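Local atomic coordinates of alginate lyase, family PL7 (Zobellia galactanivorans, PDB entry 3ZPY), a protein that cleaves alginate as a lyase of family PL7, probably acting on mannuronate- and guluronate-containing chains; this chain is its catalytic domain. Residues 143-148 and 156-161; 118-123 and 220-225; 169-174 and 201-206; 104-109 and 177-182; 72-77 and 224-229. One frame throughout, in Å; residues are numbered along the deposited sequence.

How the contacts relate
From the N terminus, 72-77 opens contact 5, which closes only at 224-229; contacts 1, 3 and 4 nest inside it, and contact 2 ends on the same stretch. Segment 104-109 opens contact 4 and 118-123 opens contact 2. Contact 1 is a local hairpin, nested inside contacts 2, 4 and 5. Next, 169-174 opens contact 3. Contact 4 closes at 177-182, contact 3 at 201-206 and contact 2 at 220-225. Contact 4 therefore crosses both 2 and 3, while contact 3 nests inside contact 2. Contacts 2 and 5 share Q224 and S225. Contacts 1 and 2 build one sheet of the sandwich, contacts 3 and 4 bridge the two sheets, and contact 5 joins two loops.

Contact 1 (143-148 and 156-161); sequences QFIGEE and KLKISG
Q143, I145 and K158 meet on one face of an antiparallel beta hairpin. Its strands, 138-146 and 154-160, are neighbours in one sheet of the PL7 beta sandwich, a jelly roll. Q143 pairs with K158 and I145 with K156, both as hydrogen-bonded pairs. F144 and L157 form the non-hydrogen-bonded pair between them. I145 N gives a bond of 2.9 Å to K156 O, and K156 N returns one to I145 O.

The aliphatic side chains lie over this ladder. I145 CG2 rests on K156 CB at 3.8 Å and also meets K158 CB. K158 has CG anti to the backbone N (chi1 -179°) and is extended beyond it. Its distal end passes I145 CD1, with NZ 4.0 Å from that methyl.

F144 and L157 point to the other face. F144 CE1 meets L157 CD1 at 4.1 Å, and the F144 ring also makes an edge-to-face contact with F121. That face is turned to the sandwich core. The Q143 face instead reaches C120 and Q224.

Q143 is extended beyond CG, and this carries its amide nitrogen to the partner strand. OE1 takes a bond from R141 NE, which helps fix the rotation of the amide. K158 O is gripped by two donors of one residue, Q143 N at 3.0 Å and Q143 NE2. The NE2 donor stands well above the carbonyl plane, 70° out of it, at 3.2 Å from K158 O. The other bond of Q143 NE2 goes to S160 OG at 2.9 Å.

Contact 2 (118-123 and 220-225); sequences VLCFGQ and GNYLQS
Two signature strands of the PL7 fold pair here: G220, Y222 and Q224 fall in the family's YFKxGxYxQ sequence, and Q123 opens its QIH motif. In this family these strands line the substrate groove, so the face of C120 and Y222 is probably the groove side. C120 N bonds to Y222 O at 2.8 Å, and Y222 N bonds back to C120 O. The ladder continues with Q224 N to V118 O. Water 1 then links V118 N to Q224 O. Q224 NE2 lies over the centre of the Y222 ring, 3.5 Å above its plane.

On the opposite face L119 CB touches L223 CD2 at 4.0 Å. L119 CG sits between the backbone N and the carbonyl carbon (chi1 63°), and CD2 comes to 3.6 Å from N221 OD1. That oxygen is buried without a polar partner, while N221 ND2 bonds to F60 O. An alanine at L119 would probably open a gap beside N221 OD1 and weaken the packing on V105 and V238.

F121 and G122 form a classic beta bulge opposite V142. Strand 117-125 lies between 138-146 and 221-223, and its L119 and F121 pack on strands 96-107 and 235-247 of the other sheet.

Contact 3 (169-174 and 201-206); sequences GSQTFS and SVFRKK
Q171 reaches across to F203 and K205. Its CB points toward the 201-206 strand. CG is anti to the carbonyl carbon (chi1 -67°), and the chain runs on extended. CD arrives at the edge of the F203 ring, in its plane, 3.9 Å from F203 CE1. OE1 lies near the same rim, 3.7 Å from F203 CE1. The amide is steeply turned against the ring, with 69° between the planes. NE2 goes further and passes K205 CD at 4.1 Å. It ends on water 2, which accepts from Q171 NE2 at 3.0 Å. The same water accepts from K205 NZ at 3.1 Å, so it joins the two tips. K205 bends only at its last torsion. An alanine at Q171 would probably leave the F203 edge less covered and water 2 without one of its donors.

The two strands belong to different sheets of the beta sandwich. Strand 171-177 lies at one end of the first sheet, beside 154-160, and 200-206 is outermost in the second. They run nearly antiparallel, yet their axes stay 8.9 Å apart, so side chains make the bridge.

F173 supplies the second point of contact. Its ring lies against V202 O, which stands 3.7 Å above one face, offset toward the rim. F173 CZ also approaches F203 CD1 at 4.3 Å, at the edge of the F203 ring. V202 and F203 form a classic beta bulge opposite L195. V163 and T164 of helix 162-165 also touch F203, and T164 touches Q171.

Contact 4 (104-109 and 177-182); sequences QVNQLP and SLDTTY
Q104 has CG anti to the carbonyl carbon (chi1 -54°), beside the backbone N, and T181 has OG1 anti to its own carbonyl carbon (chi1 -71°). The extended chain beyond Q104 CG carries Q104 NE2 to T181 OG1 at 2.8 Å. The bond is almost straight, 174° at the hydrogen, and OG1 lies in the amide plane. Water 3 takes the other bond of NE2 and passes it on to D179 O. Q104 OE1 accepts from R239 NH2, so both ends of the amide are held.

One direct backbone hydrogen bond joins the segments: D179 N to V105 O at 2.9 Å. Water 4 adds a bridge, accepting from V105 N and donating to S177 O and T180 O. V105 CG1 packs on L178 CD2 at 3.8 Å, and L108 touches the same methyl more loosely. The loop is braced from within by S177 N, which bonds to Y182 OH at 2.9 Å.

Segment 177-182 is the turn that carries the chain from strand 171-177 of one sheet to strand 182-189 of the other. Strand 96-107 runs between 182-189 and 235-247, and its V105 faces L119 and F121 of strand 117-125 across the sandwich.

Contact 5 (72-77 and 224-229); sequences SQNPRV and QSVKGA
N74 OD1 accepts from V226 N at 2.9 Å and so ties two loops of the jelly-roll sandwich. One loop leads into strand 76-83, where R76 begins the RxELRE sequence of PL7 lyases. The other follows strand 221-223 and makes a type II beta turn from V226 to A229. N74 CG is anti to the carbonyl carbon (chi1 -72°), and V226 N lies in the plane of the amide C=O. K227 crosses N74 at about a right angle, its CG 3.6 Å from N74 OD1. P75 CD packs on V226 CG2 at 3.6 Å.

A second bond joins the backbones. G228 N donates to S72 O at 2.7 Å, on a lone pair of that oxygen. K227 CA also comes close to S72 O, at 3.1 Å, as a CA-H...O contact. G228 has a positive phi of 72°, which suits glycine at this place in the turn. A229 N closes the turn on V226 O.

Farther out, P75 and V77 pair with L223 and N221 along the sheet. R76 forms a salt bridge with E78 and a cation-pi contact with Y222. K227 O is bonded by T112 OG1.

The amide planes of N74 and Q224 are 57° apart. On the nitrogen side of N74, water 5 accepts from N74 ND2 at 3.1 Å and from S225 N at 3.0 Å.

Contact 1 (143-148 and 156-161)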
# COMPACT_ATOMS: atom_id res chain seq x y z
N GLN A 143 -1.99 7.74 -2.49
CA GLN A 143 -2.19 7.21 -3.83
C GLN A 143 -1.66 8.21 -4.85
O GLN A 143 -1.55 9.37 -4.59
CB GLN A 143 -3.69 7.02 -4.15
CG GLN A 143 -4.34 6.10 -3.09
CD GLN A 143 -5.77 6.21 -2.99
OE1 GLN A 143 -6.49 5.19 -2.91
NE2 GLN A 143 -6.23 7.46 -2.90
N PHE A 144 -1.28 7.69 -6.02
CA PHE A 144 -1.18 8.50 -7.23
C PHE A 144 -2.33 8.14 -8.20
O PHE A 144 -2.59 6.96 -8.39
CB PHE A 144 0.17 8.33 -7.94
CG PHE A 144 1.33 8.99 -7.27
CD1 PHE A 144 1.24 10.08 -6.39
CD2 PHE A 144 2.59 8.55 -7.66
CE1 PHE A 144 2.40 10.61 -5.82
CE2 PHE A 144 3.75 9.09 -7.14
CZ PHE A 144 3.64 10.15 -6.21
N ILE A 145 -2.91 9.19 -8.78
CA ILE A 145 -3.98 9.06 -9.71
C ILE A 145 -3.59 9.80 -11.01
O ILE A 145 -3.06 10.92 -10.98
CB ILE A 145 -5.31 9.59 -9.13
CG1 ILE A 145 -6.46 9.36 -10.16
CG2 ILE A 145 -5.22 11.08 -8.71
CD1 ILE A 145 -7.79 9.41 -9.50
N GLY A 146 -3.90 9.16 -12.13
CA GLY A 146 -3.56 9.70 -13.46
C GLY A 146 -4.30 9.03 -14.56
O GLY A 146 -5.47 8.66 -14.39
N GLU A 147 -3.69 8.90 -15.72
CA GLU A 147 -4.39 8.33 -16.86
C GLU A 147 -4.30 6.80 -16.85
O GLU A 147 -3.40 6.21 -16.21
CB GLU A 147 -3.70 8.78 -18.15
CG GLU A 147 -3.71 10.27 -18.38
CD GLU A 147 -2.52 10.59 -19.24
OE1 GLU A 147 -2.63 10.28 -20.47
OE2 GLU A 147 -1.49 11.07 -18.72
N GLU A 148 -5.24 6.17 -17.56
CA GLU A 148 -5.22 4.70 -17.65
C GLU A 148 -3.87 4.29 -18.28
O GLU A 148 -3.40 4.87 -19.25
CB GLU A 148 -6.34 4.17 -18.48
CG GLU A 148 -6.45 4.80 -19.90
CD GLU A 148 -7.20 6.14 -19.94
OE1 GLU A 148 -7.37 6.81 -18.88
OE2 GLU A 148 -7.61 6.53 -21.08
N LYS A 156 -1.46 13.13 -9.87
CA LYS A 156 -1.79 13.80 -8.59
C LYS A 156 -1.63 12.86 -7.41
O LYS A 156 -1.91 11.65 -7.52
CB LYS A 156 -3.21 14.35 -8.61
CG LYS A 156 -3.36 15.48 -9.62
CD LYS A 156 -4.82 15.96 -9.58
CE LYS A 156 -4.99 17.11 -10.55
NZ LYS A 156 -6.32 17.77 -10.33
N LEU A 157 -1.14 13.40 -6.29
CA LEU A 157 -1.24 12.73 -5.05
C LEU A 157 -2.74 12.76 -4.64
O LEU A 157 -3.38 13.83 -4.61
CB LEU A 157 -0.38 13.45 -4.00
CG LEU A 157 -0.42 12.92 -2.61
CD1 LEU A 157 0.23 11.55 -2.42
CD2 LEU A 157 0.13 13.95 -1.62
N LYS A 158 -3.25 11.61 -4.20
CA LYS A 158 -4.68 11.56 -3.75
C LYS A 158 -4.69 10.89 -2.39
O LYS A 158 -4.15 9.79 -2.25
CB LYS A 158 -5.55 10.82 -4.76
CG LYS A 158 -6.98 10.78 -4.36
CD LYS A 158 -7.84 10.33 -5.55
CE LYS A 158 -9.33 10.38 -5.15
NZ LYS A 158 -10.17 10.01 -6.36
N ILE A 159 -5.34 11.56 -1.42
CA ILE A 159 -5.43 11.04 -0.06
C ILE A 159 -6.85 10.56 0.17
O ILE A 159 -7.78 11.38 0.17
CB ILE A 159 -5.06 12.12 0.93
CG1 ILE A 159 -3.60 12.68 0.62
CG2 ILE A 159 -5.13 11.54 2.35
CD1 ILE A 159 -2.53 11.66 0.69
N SER A 160 -6.96 9.25 0.34
CA SER A 160 -8.31 8.64 0.51
C SER A 160 -8.29 7.85 1.83
O SER A 160 -7.42 8.04 2.65
CB SER A 160 -8.58 7.74 -0.71
OG SER A 160 -8.72 8.51 -1.89
N GLY A 161 -9.27 6.96 2.04
CA GLY A 161 -9.48 6.37 3.34
C GLY A 161 -10.33 7.21 4.25
O GLY A 161 -10.71 8.33 3.86

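Contact 2 (118-123 and 220-225)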
# COMPACT_ATOMS: atom_id res chain seq x y z
N VAL A 118 -5.12 4.44 -11.07
CA VAL A 118 -4.80 4.85 -9.72
C VAL A 118 -4.25 3.66 -8.92
O VAL A 118 -4.81 2.54 -9.01
CB VAL A 118 -6.04 5.54 -9.03
CG1 VAL A 118 -7.34 4.72 -9.14
CG2 VAL A 118 -5.80 5.95 -7.59
N LEU A 119 -3.34 3.91 -7.98
CA LEU A 119 -3.01 2.89 -7.05
C LEU A 119 -2.54 3.53 -5.74
O LEU A 119 -2.24 4.74 -5.69
CB LEU A 119 -1.93 1.99 -7.63
CG LEU A 119 -0.52 2.64 -7.93
CD1 LEU A 119 0.37 2.83 -6.70
CD2 LEU A 119 0.24 1.73 -8.91
N CYS A 120 -2.49 2.69 -4.68
CA CYS A 120 -2.12 3.10 -3.33
C CYS A 120 -0.78 2.48 -2.97
O CYS A 120 -0.61 1.28 -3.08
CB CYS A 120 -3.23 2.59 -2.39
SG CYS A 120 -2.77 2.77 -0.64
N PHE A 121 0.14 3.32 -2.57
CA PHE A 121 1.53 2.87 -2.29
C PHE A 121 1.86 3.00 -0.76
O PHE A 121 3.03 2.82 -0.39
CB PHE A 121 2.54 3.56 -3.20
CG PHE A 121 2.53 5.08 -3.13
CD1 PHE A 121 3.26 5.77 -2.18
CD2 PHE A 121 1.88 5.85 -4.11
CE1 PHE A 121 3.30 7.15 -2.15
CE2 PHE A 121 1.86 7.21 -4.06
CZ PHE A 121 2.58 7.90 -3.07
N GLY A 122 0.89 3.42 0.10
CA GLY A 122 1.12 3.28 1.54
C GLY A 122 -0.21 3.54 2.21
O GLY A 122 -1.06 4.26 1.67
N GLN A 123 -0.39 2.93 3.37
CA GLN A 123 -1.64 3.00 4.11
C GLN A 123 -1.45 2.95 5.60
O GLN A 123 -0.47 2.37 6.07
CB GLN A 123 -2.60 1.83 3.83
CG GLN A 123 -2.95 1.45 2.40
CD GLN A 123 -3.57 0.03 2.47
OE1 GLN A 123 -3.07 -0.89 1.81
NE2 GLN A 123 -4.55 -0.15 3.29
N GLY A 220 3.32 -0.90 -0.24
CA GLY A 220 3.43 -1.83 -1.37
C GLY A 220 2.64 -1.22 -2.55
O GLY A 220 2.66 0.02 -2.83
N ASN A 221 1.84 -2.13 -3.16
CA ASN A 221 1.02 -1.76 -4.32
C ASN A 221 -0.38 -2.36 -4.17
O ASN A 221 -0.59 -3.53 -4.45
CB ASN A 221 1.68 -2.28 -5.61
CG ASN A 221 1.02 -1.82 -6.84
OD1 ASN A 221 -0.04 -1.15 -6.78
ND2 ASN A 221 1.58 -2.20 -7.98
N TYR A 222 -1.30 -1.47 -3.80
CA TYR A 222 -2.74 -1.83 -3.66
C TYR A 222 -3.39 -1.12 -4.79
O TYR A 222 -3.57 0.08 -4.76
CB TYR A 222 -3.20 -1.34 -2.25
CG TYR A 222 -4.63 -1.64 -1.86
CD1 TYR A 222 -5.37 -2.67 -2.44
CD2 TYR A 222 -5.17 -0.91 -0.80
CE1 TYR A 222 -6.67 -2.90 -2.03
CE2 TYR A 222 -6.42 -1.12 -0.40
CZ TYR A 222 -7.17 -2.15 -0.98
OH TYR A 222 -8.52 -2.49 -0.56
N LEU A 223 -3.86 -1.85 -5.80
CA LEU A 223 -4.55 -1.14 -6.93
C LEU A 223 -5.83 -0.58 -6.45
O LEU A 223 -6.42 -1.08 -5.46
CB LEU A 223 -4.80 -2.08 -8.13
CG LEU A 223 -3.56 -2.73 -8.74
CD1 LEU A 223 -3.93 -3.45 -10.04
CD2 LEU A 223 -2.42 -1.74 -8.96
N GLN A 224 -6.29 0.45 -7.14
CA GLN A 224 -7.56 1.14 -6.87
C GLN A 224 -8.47 1.24 -8.07
O GLN A 224 -7.97 1.19 -9.18
CB GLN A 224 -7.39 2.47 -6.11
CG GLN A 224 -6.79 2.31 -4.75
CD GLN A 224 -7.86 1.82 -3.74
OE1 GLN A 224 -8.86 2.48 -3.58
NE2 GLN A 224 -7.68 0.65 -3.15
N SER A 225 -9.78 1.34 -7.83
CA SER A 225 -10.73 1.53 -8.93
C SER A 225 -10.73 0.44 -9.99
O SER A 225 -11.04 0.70 -11.18
CB SER A 225 -10.55 2.97 -9.56
OG SER A 225 -10.73 3.98 -8.64
O HOH W 1 -6.75 2.09 -11.66

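Contact 3 (169-174 and 201-206)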
# COMPACT_ATOMS: atom_id res chain seq x y z
N GLY A 169 -14.47 14.47 2.14
CA GLY A 169 -14.17 14.00 0.76
C GLY A 169 -12.71 13.78 0.49
O GLY A 169 -11.87 14.42 1.14
N SER A 170 -12.37 12.88 -0.44
CA SER A 170 -10.94 12.66 -0.77
C SER A 170 -10.29 13.99 -1.20
O SER A 170 -10.96 14.89 -1.73
CB SER A 170 -10.89 11.61 -1.87
OG SER A 170 -11.53 12.12 -3.05
N GLN A 171 -8.98 14.08 -1.04
CA GLN A 171 -8.25 15.35 -1.36
C GLN A 171 -7.15 14.99 -2.35
O GLN A 171 -6.51 13.92 -2.30
CB GLN A 171 -7.62 15.96 -0.12
CG GLN A 171 -8.70 16.44 0.83
CD GLN A 171 -8.17 17.12 2.07
OE1 GLN A 171 -7.10 17.71 2.02
NE2 GLN A 171 -8.89 17.06 3.15
N THR A 172 -6.95 15.88 -3.32
CA THR A 172 -5.91 15.69 -4.33
C THR A 172 -4.98 16.92 -4.37
O THR A 172 -5.35 18.03 -4.06
CB THR A 172 -6.47 15.46 -5.76
OG1 THR A 172 -7.25 16.62 -6.15
CG2 THR A 172 -7.32 14.17 -5.81
N PHE A 173 -3.78 16.63 -4.84
CA PHE A 173 -2.68 17.61 -4.86
C PHE A 173 -1.90 17.46 -6.15
O PHE A 173 -1.39 16.36 -6.46
CB PHE A 173 -1.77 17.43 -3.63
CG PHE A 173 -2.52 17.48 -2.35
CD1 PHE A 173 -2.71 18.71 -1.72
CD2 PHE A 173 -3.06 16.31 -1.71
CE1 PHE A 173 -3.53 18.82 -0.57
CE2 PHE A 173 -3.88 16.43 -0.61
CZ PHE A 173 -4.03 17.67 0.05
N SER A 174 -1.78 18.58 -6.90
CA SER A 174 -0.93 18.57 -8.12
C SER A 174 0.58 18.55 -7.91
O SER A 174 1.06 18.88 -6.83
CB SER A 174 -1.35 19.74 -9.00
OG SER A 174 -2.77 19.66 -9.16
N SER A 201 5.31 18.82 4.83
CA SER A 201 3.95 18.30 5.16
C SER A 201 3.00 18.66 4.03
O SER A 201 2.70 19.84 3.78
CB SER A 201 3.46 18.90 6.46
OG SER A 201 2.13 18.51 6.68
N VAL A 202 2.49 17.59 3.40
CA VAL A 202 1.56 17.83 2.27
C VAL A 202 0.08 17.55 2.58
O VAL A 202 -0.82 17.97 1.87
CB VAL A 202 2.00 17.07 0.99
CG1 VAL A 202 3.42 17.47 0.61
CG2 VAL A 202 1.99 15.57 1.23
N PHE A 203 -0.12 16.88 3.71
CA PHE A 203 -1.52 16.53 4.16
C PHE A 203 -1.46 16.31 5.66
O PHE A 203 -0.64 15.50 6.10
CB PHE A 203 -1.99 15.23 3.49
CG PHE A 203 -3.32 14.81 4.02
CD1 PHE A 203 -4.47 15.40 3.62
CD2 PHE A 203 -3.34 13.86 5.04
CE1 PHE A 203 -5.70 15.05 4.20
CE2 PHE A 203 -4.54 13.48 5.60
CZ PHE A 203 -5.72 14.06 5.19
N ARG A 204 -2.37 16.91 6.39
CA ARG A 204 -2.43 16.66 7.82
C ARG A 204 -3.88 16.89 8.24
O ARG A 204 -4.41 18.00 7.97
CB ARG A 204 -1.49 17.63 8.57
CG ARG A 204 -1.65 17.56 10.07
CD ARG A 204 -0.63 18.44 10.79
NE ARG A 204 -1.06 18.75 12.16
CZ ARG A 204 -0.81 17.98 13.23
NH1 ARG A 204 -0.06 16.89 13.09
NH2 ARG A 204 -1.23 18.38 14.43
N LYS A 205 -4.48 15.92 8.99
CA LYS A 205 -5.89 16.06 9.33
C LYS A 205 -6.17 15.21 10.53
O LYS A 205 -5.70 14.07 10.63
CB LYS A 205 -6.78 15.63 8.14
CG LYS A 205 -8.26 15.98 8.37
CD LYS A 205 -9.01 15.82 7.02
CE LYS A 205 -10.52 16.16 7.14
NZ LYS A 205 -10.64 17.58 7.50
N LYS A 206 -6.99 15.76 11.44
CA LYS A 206 -7.41 15.03 12.64
C LYS A 206 -8.47 13.96 12.31
O LYS A 206 -9.42 14.25 11.56
CB LYS A 206 -7.60 15.96 13.81
CG LYS A 206 -7.76 15.29 15.17
CD LYS A 206 -8.25 16.28 16.21
CE LYS A 206 -7.95 15.79 17.62
NZ LYS A 206 -6.53 15.37 17.77
O HOH W 2 -8.76 19.00 5.43

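Contact 4 (104-109 and 177-182)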
# COMPACT_ATOMS: atom_id res chain seq x y z
N GLN A 104 9.01 5.10 -5.69
CA GLN A 104 8.52 5.60 -6.98
C GLN A 104 7.35 4.78 -7.46
O GLN A 104 7.16 3.62 -7.03
CB GLN A 104 9.57 5.50 -8.06
CG GLN A 104 10.95 6.17 -7.76
CD GLN A 104 11.75 6.29 -9.01
OE1 GLN A 104 11.37 5.66 -10.06
NE2 GLN A 104 12.83 7.04 -8.98
N VAL A 105 6.54 5.44 -8.28
CA VAL A 105 5.48 4.70 -8.99
C VAL A 105 5.96 4.77 -10.44
O VAL A 105 6.16 5.89 -10.96
CB VAL A 105 4.07 5.22 -8.75
CG1 VAL A 105 3.08 4.41 -9.61
CG2 VAL A 105 3.75 5.23 -7.25
N ASN A 106 6.08 3.60 -11.11
CA ASN A 106 6.57 3.56 -12.42
C ASN A 106 5.49 3.30 -13.49
O ASN A 106 5.77 3.45 -14.65
CB ASN A 106 7.62 2.45 -12.52
CG ASN A 106 8.80 2.70 -11.55
OD1 ASN A 106 9.50 3.72 -11.68
ND2 ASN A 106 8.91 1.89 -10.50
N GLN A 107 4.26 2.91 -13.11
CA GLN A 107 3.24 2.56 -14.06
C GLN A 107 1.94 2.53 -13.29
O GLN A 107 1.89 1.97 -12.19
CB GLN A 107 3.49 1.12 -14.61
CG GLN A 107 2.51 0.69 -15.69
CD GLN A 107 2.70 1.30 -17.08
OE1 GLN A 107 3.72 1.74 -17.47
NE2 GLN A 107 1.72 1.17 -17.86
N LEU A 108 0.89 3.10 -13.91
CA LEU A 108 -0.49 3.01 -13.36
C LEU A 108 -1.27 1.98 -14.18
O LEU A 108 -1.01 1.76 -15.39
CB LEU A 108 -1.23 4.35 -13.49
CG LEU A 108 -0.62 5.43 -12.59
CD1 LEU A 108 -1.35 6.73 -12.84
CD2 LEU A 108 -0.52 5.01 -11.15
N PRO A 109 -2.29 1.35 -13.52
CA PRO A 109 -3.16 0.43 -14.20
C PRO A 109 -4.28 1.20 -14.90
O PRO A 109 -4.19 2.45 -15.06
CB PRO A 109 -3.63 -0.47 -13.06
CG PRO A 109 -3.83 0.57 -11.93
CD PRO A 109 -2.53 1.40 -12.06
N SER A 177 4.89 13.14 -9.89
CA SER A 177 5.21 12.46 -11.18
C SER A 177 5.60 11.04 -10.97
O SER A 177 6.09 10.63 -9.93
CB SER A 177 6.09 13.19 -12.18
OG SER A 177 7.30 13.35 -11.58
N LEU A 178 5.40 10.27 -12.06
CA LEU A 178 5.90 8.92 -12.16
C LEU A 178 7.45 8.93 -12.32
O LEU A 178 8.01 9.89 -12.79
CB LEU A 178 5.29 8.17 -13.33
CG LEU A 178 3.76 8.04 -13.20
CD1 LEU A 178 3.16 7.20 -14.33
CD2 LEU A 178 3.28 7.46 -11.87
N ASP A 179 8.09 7.79 -12.01
CA ASP A 179 9.53 7.61 -12.12
C ASP A 179 10.26 8.69 -11.42
O ASP A 179 11.35 9.03 -11.81
CB ASP A 179 9.88 7.63 -13.61
CG ASP A 179 9.17 6.52 -14.41
OD1 ASP A 179 9.02 5.40 -13.91
OD2 ASP A 179 8.63 6.84 -15.52
N THR A 180 9.85 9.06 -10.21
CA THR A 180 10.35 10.16 -9.45
C THR A 180 10.43 9.75 -8.01
O THR A 180 9.43 9.29 -7.43
CB THR A 180 9.51 11.41 -9.58
OG1 THR A 180 9.52 11.83 -10.95
CG2 THR A 180 10.03 12.55 -8.74
N THR A 181 11.58 9.88 -7.39
CA THR A 181 11.79 9.41 -5.99
C THR A 181 11.18 10.40 -5.04
O THR A 181 11.44 11.63 -5.08
CB THR A 181 13.30 9.30 -5.79
OG1 THR A 181 13.64 8.19 -6.58
CG2 THR A 181 13.62 8.99 -4.30
N TYR A 182 10.38 9.84 -4.12
CA TYR A 182 9.84 10.65 -2.99
C TYR A 182 10.26 9.93 -1.71
O TYR A 182 10.04 8.72 -1.56
CB TYR A 182 8.32 10.72 -3.05
CG TYR A 182 7.88 11.46 -4.24
CD1 TYR A 182 7.88 12.86 -4.27
CD2 TYR A 182 7.45 10.75 -5.40
CE1 TYR A 182 7.46 13.55 -5.39
CE2 TYR A 182 7.08 11.42 -6.58
CZ TYR A 182 7.05 12.82 -6.54
OH TYR A 182 6.64 13.50 -7.66
O HOH W 3 13.78 7.66 -11.76
O HOH W 4 7.17 8.36 -8.68

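Contact 5 (72-77 and 224-229)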
# COMPACT_ATOMS: atom_id res chain seq x y z
N SER A 72 -13.58 -10.18 -6.59
CA SER A 72 -13.67 -8.96 -7.43
C SER A 72 -13.13 -7.65 -6.83
O SER A 72 -13.02 -6.65 -7.58
CB SER A 72 -15.10 -8.70 -7.83
OG SER A 72 -15.84 -8.51 -6.64
N GLN A 73 -12.78 -7.66 -5.53
CA GLN A 73 -12.25 -6.44 -4.85
C GLN A 73 -10.92 -6.07 -5.40
O GLN A 73 -10.32 -6.87 -6.13
CB GLN A 73 -12.06 -6.64 -3.33
CG GLN A 73 -13.33 -7.16 -2.71
CD GLN A 73 -14.10 -6.11 -1.95
OE1 GLN A 73 -13.67 -5.70 -0.87
NE2 GLN A 73 -15.29 -5.73 -2.47
N ASN A 74 -10.44 -4.89 -5.04
CA ASN A 74 -9.16 -4.46 -5.53
C ASN A 74 -8.01 -5.37 -5.05
O ASN A 74 -7.90 -5.69 -3.84
CB ASN A 74 -8.92 -3.01 -5.07
CG ASN A 74 -9.79 -1.99 -5.80
OD1 ASN A 74 -9.95 -2.05 -7.00
ND2 ASN A 74 -10.34 -1.06 -5.05
N PRO A 75 -7.13 -5.78 -5.98
CA PRO A 75 -6.03 -6.68 -5.59
C PRO A 75 -4.78 -5.91 -5.08
O PRO A 75 -4.62 -4.68 -5.24
CB PRO A 75 -5.63 -7.36 -6.93
CG PRO A 75 -5.94 -6.27 -8.01
CD PRO A 75 -7.21 -5.57 -7.47
N ARG A 76 -3.87 -6.66 -4.44
CA ARG A 76 -2.66 -5.99 -3.91
C ARG A 76 -1.52 -6.95 -3.91
O ARG A 76 -1.73 -8.18 -3.85
CB ARG A 76 -2.88 -5.50 -2.45
CG ARG A 76 -3.11 -6.68 -1.47
CD ARG A 76 -3.55 -6.19 -0.10
NE ARG A 76 -4.99 -5.95 -0.04
CZ ARG A 76 -5.59 -4.91 0.55
NH1 ARG A 76 -4.87 -3.97 1.20
NH2 ARG A 76 -6.90 -4.93 0.65
N VAL A 77 -0.30 -6.40 -3.92
CA VAL A 77 0.92 -7.11 -3.56
C VAL A 77 1.60 -6.12 -2.60
O VAL A 77 1.86 -5.01 -2.99
CB VAL A 77 1.77 -7.38 -4.77
CG1 VAL A 77 3.13 -7.87 -4.30
CG2 VAL A 77 1.10 -8.34 -5.75
N GLN A 224 -6.29 0.45 -7.14
CA GLN A 224 -7.56 1.14 -6.87
C GLN A 224 -8.47 1.24 -8.07
O GLN A 224 -7.97 1.19 -9.18
CB GLN A 224 -7.39 2.47 -6.11
CG GLN A 224 -6.79 2.31 -4.75
CD GLN A 224 -7.86 1.82 -3.74
OE1 GLN A 224 -8.86 2.48 -3.58
NE2 GLN A 224 -7.68 0.65 -3.15
N SER A 225 -9.78 1.34 -7.83
CA SER A 225 -10.73 1.53 -8.93
C SER A 225 -10.73 0.44 -9.99
O SER A 225 -11.04 0.70 -11.18
CB SER A 225 -10.55 2.97 -9.56
OG SER A 225 -10.73 3.98 -8.64
N VAL A 226 -10.42 -0.78 -9.57
CA VAL A 226 -10.35 -1.96 -10.49
C VAL A 226 -11.24 -3.09 -9.98
O VAL A 226 -11.07 -4.23 -10.37
CB VAL A 226 -8.92 -2.41 -10.84
CG1 VAL A 226 -8.34 -1.35 -11.76
CG2 VAL A 226 -8.08 -2.74 -9.56
N LYS A 227 -12.22 -2.71 -9.18
CA LYS A 227 -13.17 -3.70 -8.67
C LYS A 227 -13.88 -4.32 -9.86
O LYS A 227 -14.46 -3.61 -10.72
CB LYS A 227 -14.17 -3.06 -7.70
CG LYS A 227 -13.50 -2.57 -6.41
CD LYS A 227 -14.51 -2.32 -5.29
CE LYS A 227 -13.81 -1.94 -3.97
NZ LYS A 227 -14.75 -1.75 -2.82
N GLY A 228 -13.91 -5.66 -9.92
CA GLY A 228 -14.68 -6.32 -11.01
C GLY A 228 -14.03 -6.18 -12.38
O GLY A 228 -14.59 -6.62 -13.38
N ALA A 229 -12.80 -5.63 -12.41
CA ALA A 229 -12.16 -5.49 -13.73
C ALA A 229 -11.66 -6.82 -14.30
O ALA A 229 -11.22 -7.72 -13.58
CB ALA A 229 -11.03 -4.49 -13.66
O HOH W 5 -11.86 1.50 -5.73